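Local coordinates for EmGH1 (Erythrobacter marinus, PDB 5Z87), which probably hydrolyses beta-glucosidic linkages as a family 3 glycoside hydrolase, releasing terminal glucose from oligosaccharides and glycosides, at residues Q112-F126 with I376-F390. Numbering follows the deposited sequence.
With EDO (1,2-ethanediol), chain M.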
# COMPACT_ATOMS: atom_id res chain seq x y z
N GLN A 112 -20.37 36.22 20.88
CA GLN A 112 -19.56 36.08 22.08
C GLN A 112 -20.26 36.70 23.29
O GLN A 112 -20.17 36.16 24.40
CB GLN A 112 -18.19 36.72 21.86
CG GLN A 112 -17.30 35.89 20.96
CD GLN A 112 -16.67 34.72 21.67
OE1 GLN A 112 -17.35 33.96 22.37
NE2 GLN A 112 -15.36 34.57 21.53
N GLN A 113 -20.96 37.82 23.08
CA GLN A 113 -21.70 38.45 24.17
C GLN A 113 -22.79 37.53 24.69
O GLN A 113 -23.02 37.44 25.90
CB GLN A 113 -22.29 39.79 23.68
CG GLN A 113 -22.81 40.75 24.75
CD GLN A 113 -23.29 42.09 24.15
OE1 GLN A 113 -22.50 42.85 23.56
NE2 GLN A 113 -24.59 42.38 24.29
N GLU A 114 -23.46 36.80 23.79
CA GLU A 114 -24.42 35.78 24.21
C GLU A 114 -23.74 34.66 24.99
O GLU A 114 -24.32 34.10 25.93
CB GLU A 114 -25.12 35.18 22.99
CG GLU A 114 -25.93 36.16 22.20
CD GLU A 114 -27.27 36.46 22.85
OE1 GLU A 114 -27.60 35.81 23.87
OE2 GLU A 114 -27.98 37.35 22.33
N VAL A 115 -22.53 34.29 24.58
CA VAL A 115 -21.81 33.23 25.28
C VAL A 115 -21.37 33.72 26.65
O VAL A 115 -21.61 33.07 27.67
CB VAL A 115 -20.61 32.76 24.43
CG1 VAL A 115 -19.78 31.75 25.19
CG2 VAL A 115 -21.08 32.22 23.09
N VAL A 116 -20.72 34.88 26.68
CA VAL A 116 -20.14 35.40 27.91
C VAL A 116 -21.23 35.70 28.94
O VAL A 116 -21.04 35.50 30.15
CB VAL A 116 -19.29 36.64 27.58
CG1 VAL A 116 -19.22 37.62 28.75
CG2 VAL A 116 -17.88 36.21 27.14
N SER A 117 -22.40 36.15 28.48
CA SER A 117 -23.49 36.44 29.39
C SER A 117 -24.06 35.19 30.04
O SER A 117 -24.78 35.30 31.04
CB SER A 117 -24.60 37.18 28.66
OG SER A 117 -25.25 36.25 27.81
N ARG A 118 -23.78 34.01 29.48
CA ARG A 118 -24.29 32.78 30.04
C ARG A 118 -23.33 32.14 31.03
O ARG A 118 -23.77 31.50 31.99
CB ARG A 118 -24.63 31.79 28.92
CG ARG A 118 -26.01 32.02 28.33
CD ARG A 118 -26.11 31.55 26.88
NE ARG A 118 -27.50 31.45 26.45
CZ ARG A 118 -28.13 32.37 25.72
NH1 ARG A 118 -29.40 32.20 25.39
NH2 ARG A 118 -27.48 33.45 25.31
N SER A 119 -22.02 32.32 30.84
CA SER A 119 -21.03 31.77 31.76
C SER A 119 -20.96 32.58 33.05
O SER A 119 -20.72 33.79 33.03
CB SER A 119 -19.66 31.73 31.10
OG SER A 119 -18.66 31.34 32.03
N ARG A 120 -21.13 31.89 34.19
CA ARG A 120 -20.97 32.50 35.51
C ARG A 120 -19.66 33.27 35.62
O ARG A 120 -19.57 34.23 36.40
CB ARG A 120 -21.04 31.41 36.58
CG ARG A 120 -21.25 31.88 37.99
CD ARG A 120 -21.84 30.76 38.87
NE ARG A 120 -21.01 29.55 38.86
CZ ARG A 120 -20.42 29.04 39.93
NH1 ARG A 120 -20.55 29.63 41.11
NH2 ARG A 120 -19.68 27.93 39.82
N PHE A 121 -18.65 32.89 34.84
CA PHE A 121 -17.32 33.50 34.87
C PHE A 121 -16.96 34.21 33.57
O PHE A 121 -15.81 34.63 33.40
CB PHE A 121 -16.28 32.43 35.19
CG PHE A 121 -16.61 31.62 36.41
CD1 PHE A 121 -16.24 32.06 37.68
CD2 PHE A 121 -17.33 30.44 36.29
CE1 PHE A 121 -16.57 31.32 38.81
CE2 PHE A 121 -17.65 29.69 37.41
CZ PHE A 121 -17.27 30.13 38.67
N GLY A 122 -17.91 34.38 32.66
CA GLY A 122 -17.65 35.11 31.44
C GLY A 122 -16.69 34.45 30.47
O GLY A 122 -15.99 35.14 29.73
N ILE A 123 -16.65 33.11 30.45
CA ILE A 123 -15.77 32.39 29.54
C ILE A 123 -16.26 32.58 28.11
O ILE A 123 -17.40 32.21 27.79
CB ILE A 123 -15.69 30.90 29.90
CG1 ILE A 123 -15.35 30.73 31.39
CG2 ILE A 123 -14.68 30.16 28.98
CD1 ILE A 123 -15.52 29.30 31.94
N PRO A 124 -15.47 33.18 27.22
CA PRO A 124 -15.86 33.26 25.81
C PRO A 124 -15.63 31.93 25.11
O PRO A 124 -14.97 31.02 25.62
CB PRO A 124 -14.95 34.37 25.24
CG PRO A 124 -14.16 34.90 26.44
CD PRO A 124 -14.15 33.79 27.45
N ALA A 125 -16.20 31.81 23.92
CA ALA A 125 -15.99 30.65 23.07
C ALA A 125 -14.67 30.76 22.31
O ALA A 125 -14.23 31.85 21.94
CB ALA A 125 -17.14 30.50 22.08
N PHE A 126 -14.02 29.61 22.09
CA PHE A 126 -13.09 29.51 20.97
C PHE A 126 -13.90 29.65 19.69
O PHE A 126 -15.02 29.13 19.58
CB PHE A 126 -12.33 28.17 20.96
CG PHE A 126 -10.96 28.25 21.59
CD1 PHE A 126 -10.03 29.19 21.18
CD2 PHE A 126 -10.59 27.38 22.61
CE1 PHE A 126 -8.76 29.26 21.77
CE2 PHE A 126 -9.32 27.45 23.20
CZ PHE A 126 -8.42 28.38 22.78
N ILE A 376 -8.61 23.03 27.99
CA ILE A 376 -9.35 24.01 27.20
C ILE A 376 -9.23 25.40 27.81
O ILE A 376 -8.93 26.38 27.11
CB ILE A 376 -10.83 23.58 27.10
CG1 ILE A 376 -10.95 22.25 26.36
CG2 ILE A 376 -11.65 24.68 26.43
CD1 ILE A 376 -10.52 22.35 24.92
N LEU A 377 -9.49 25.51 29.12
CA LEU A 377 -9.42 26.81 29.80
C LEU A 377 -8.03 27.41 29.71
O LEU A 377 -7.88 28.61 29.46
CB LEU A 377 -9.84 26.64 31.26
CG LEU A 377 -11.32 26.28 31.40
CD1 LEU A 377 -11.63 25.97 32.86
CD2 LEU A 377 -12.20 27.39 30.87
N ALA A 378 -6.99 26.58 29.87
CA ALA A 378 -5.63 27.11 29.82
C ALA A 378 -5.33 27.66 28.43
O ALA A 378 -4.68 28.71 28.30
CB ALA A 378 -4.63 26.02 30.21
N ALA A 379 -5.82 26.98 27.39
CA ALA A 379 -5.62 27.47 26.04
C ALA A 379 -6.34 28.80 25.84
O ALA A 379 -5.80 29.72 25.22
CB ALA A 379 -6.09 26.43 25.01
N LYS A 380 -7.55 28.92 26.40
CA LYS A 380 -8.29 30.18 26.26
C LYS A 380 -7.56 31.33 26.95
O LYS A 380 -7.44 32.42 26.38
CB LYS A 380 -9.71 30.01 26.82
CG LYS A 380 -10.55 29.05 26.03
CD LYS A 380 -11.97 28.93 26.55
CE LYS A 380 -12.87 28.34 25.44
NZ LYS A 380 -14.29 28.11 25.87
N PHE A 381 -7.04 31.11 28.15
CA PHE A 381 -6.25 32.14 28.81
C PHE A 381 -5.05 32.53 27.95
O PHE A 381 -4.83 33.72 27.68
CB PHE A 381 -5.81 31.67 30.20
CG PHE A 381 -6.91 31.79 31.25
CD1 PHE A 381 -7.39 33.04 31.65
CD2 PHE A 381 -7.45 30.65 31.84
CE1 PHE A 381 -8.40 33.16 32.61
CE2 PHE A 381 -8.47 30.76 32.81
CZ PHE A 381 -8.94 32.02 33.19
N LYS A 382 -4.31 31.53 27.46
CA LYS A 382 -3.13 31.78 26.62
C LYS A 382 -3.47 32.60 25.37
O LYS A 382 -2.68 33.45 24.94
CB LYS A 382 -2.48 30.44 26.23
CG LYS A 382 -1.21 30.60 25.37
CD LYS A 382 -0.27 29.39 25.46
CE LYS A 382 1.01 29.63 24.68
NZ LYS A 382 1.97 28.48 24.71
N CYS A 383 -4.64 32.35 24.77
CA CYS A 383 -5.04 33.10 23.59
C CYS A 383 -5.66 34.44 23.93
O CYS A 383 -6.06 35.16 23.01
CB CYS A 383 -6.02 32.28 22.75
SG CYS A 383 -5.23 30.79 22.06
N GLY A 384 -5.75 34.79 25.21
CA GLY A 384 -6.24 36.10 25.60
C GLY A 384 -7.74 36.28 25.55
O GLY A 384 -8.20 37.42 25.60
N LEU A 385 -8.52 35.19 25.46
CA LEU A 385 -9.97 35.36 25.33
C LEU A 385 -10.55 36.13 26.51
O LEU A 385 -11.55 36.83 26.35
CB LEU A 385 -10.69 34.01 25.22
CG LEU A 385 -10.27 32.95 24.19
CD1 LEU A 385 -11.49 32.14 23.78
CD2 LEU A 385 -9.60 33.55 22.98
N PHE A 386 -9.94 36.01 27.69
CA PHE A 386 -10.48 36.63 28.89
C PHE A 386 -10.12 38.11 28.99
O PHE A 386 -10.83 38.86 29.65
CB PHE A 386 -9.98 35.91 30.14
CG PHE A 386 -10.56 34.51 30.34
CD1 PHE A 386 -9.96 33.40 29.74
CD2 PHE A 386 -11.65 34.31 31.16
CE1 PHE A 386 -10.47 32.11 29.96
CE2 PHE A 386 -12.17 33.02 31.37
CZ PHE A 386 -11.58 31.93 30.77
N ASP A 387 -9.04 38.53 28.33
CA ASP A 387 -8.43 39.83 28.55
C ASP A 387 -8.56 40.77 27.35
O ASP A 387 -7.96 41.85 27.38
CB ASP A 387 -6.96 39.63 28.92
CG ASP A 387 -6.76 38.59 30.02
OD1 ASP A 387 -7.55 38.59 31.00
OD2 ASP A 387 -5.82 37.77 29.92
N MET A 388 -9.32 40.40 26.33
CA MET A 388 -9.30 41.10 25.05
C MET A 388 -10.71 41.29 24.51
O MET A 388 -11.63 40.54 24.86
CB MET A 388 -8.46 40.34 24.01
CG MET A 388 -6.97 40.30 24.33
SD MET A 388 -6.29 41.96 24.64
CE MET A 388 -6.20 42.66 22.98
N PRO A 389 -10.91 42.29 23.64
CA PRO A 389 -12.13 42.34 22.82
C PRO A 389 -12.28 41.10 21.94
O PRO A 389 -11.32 40.42 21.59
CB PRO A 389 -11.93 43.60 21.98
CG PRO A 389 -10.99 44.44 22.76
CD PRO A 389 -10.08 43.49 23.48
N PHE A 390 -13.53 40.83 21.56
CA PHE A 390 -13.81 39.61 20.80
C PHE A 390 -13.26 39.68 19.38
O PHE A 390 -12.86 38.66 18.82
CB PHE A 390 -15.31 39.35 20.77
CG PHE A 390 -15.93 39.26 22.13
CD1 PHE A 390 -15.32 38.52 23.14
CD2 PHE A 390 -17.12 39.91 22.41
CE1 PHE A 390 -15.90 38.43 24.40
CE2 PHE A 390 -17.71 39.83 23.66
CZ PHE A 390 -17.10 39.09 24.66
C1 EDO M . -25.22 36.32 34.38
O1 EDO M . -24.60 35.08 34.01
C2 EDO M . -26.63 36.42 33.82
O2 EDO M . -27.49 37.02 34.79
O HOH W 1 -13.85 36.01 19.60
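With CG opposite its own carbonyl carbon (chi1 -56°), Phe390 sets its ring against helix 101-116, face toward Gln112 CB, while the Gln112 chain, bent at chi2 (-78°), turns its amide toward Ala125 as CB stays over the ring. Gln112 CB sits above the ring centre, 3.4 Å from the Phe390 centroid, a CH-pi contact; Val116 CG2 meets the same ring obliquely at CZ. The Gln112 amide grips the backbone of Ala125 twice: Ala125 N donates to a lone pair of Gln112 OE1 (2.9 Å), and Gln112 NE2 donates to Ala125 O. A water bridges Gln112 NE2 to Phe390 O, so this amide, fixed in its rotation, also ties the two segments together. Phe126 begins strand 126-129 of the parallel sheet in the N-terminal TIM-barrel-type domain, and helix 366-382 packs outside it, ending in a Schellman motif at Gly384. From that helix Lys380 runs out extended beyond CG, its CG 3.5 Å from Phe126 CE2, and its NZ donates to Pro124 O (3.0 Å) in the carbonyl plane. Gln62 OE1, the strongest partner, and Gly90 O also accept from NZ, so the buried ammonium is held by three oxygens. Cys383 SG approaches the edge of the Phe126 ring, 5.1 Å from its centroid, whereas Leu385 CD1 lies over one face toward the rim. Beyond the helix end, Pro124 CG packs on Leu385 CB at 3.8 Å. Ile123 and Phe386 run side by side, Ile123 CG1 lying 3.9 Å from Phe386 CE2, and Ile123 CD1 reaches Leu377 CD2. Phe386 CE1 sits over the centre of the Phe381 ring, and Pro124 CD lies more distantly over a face of the Phe386 ring.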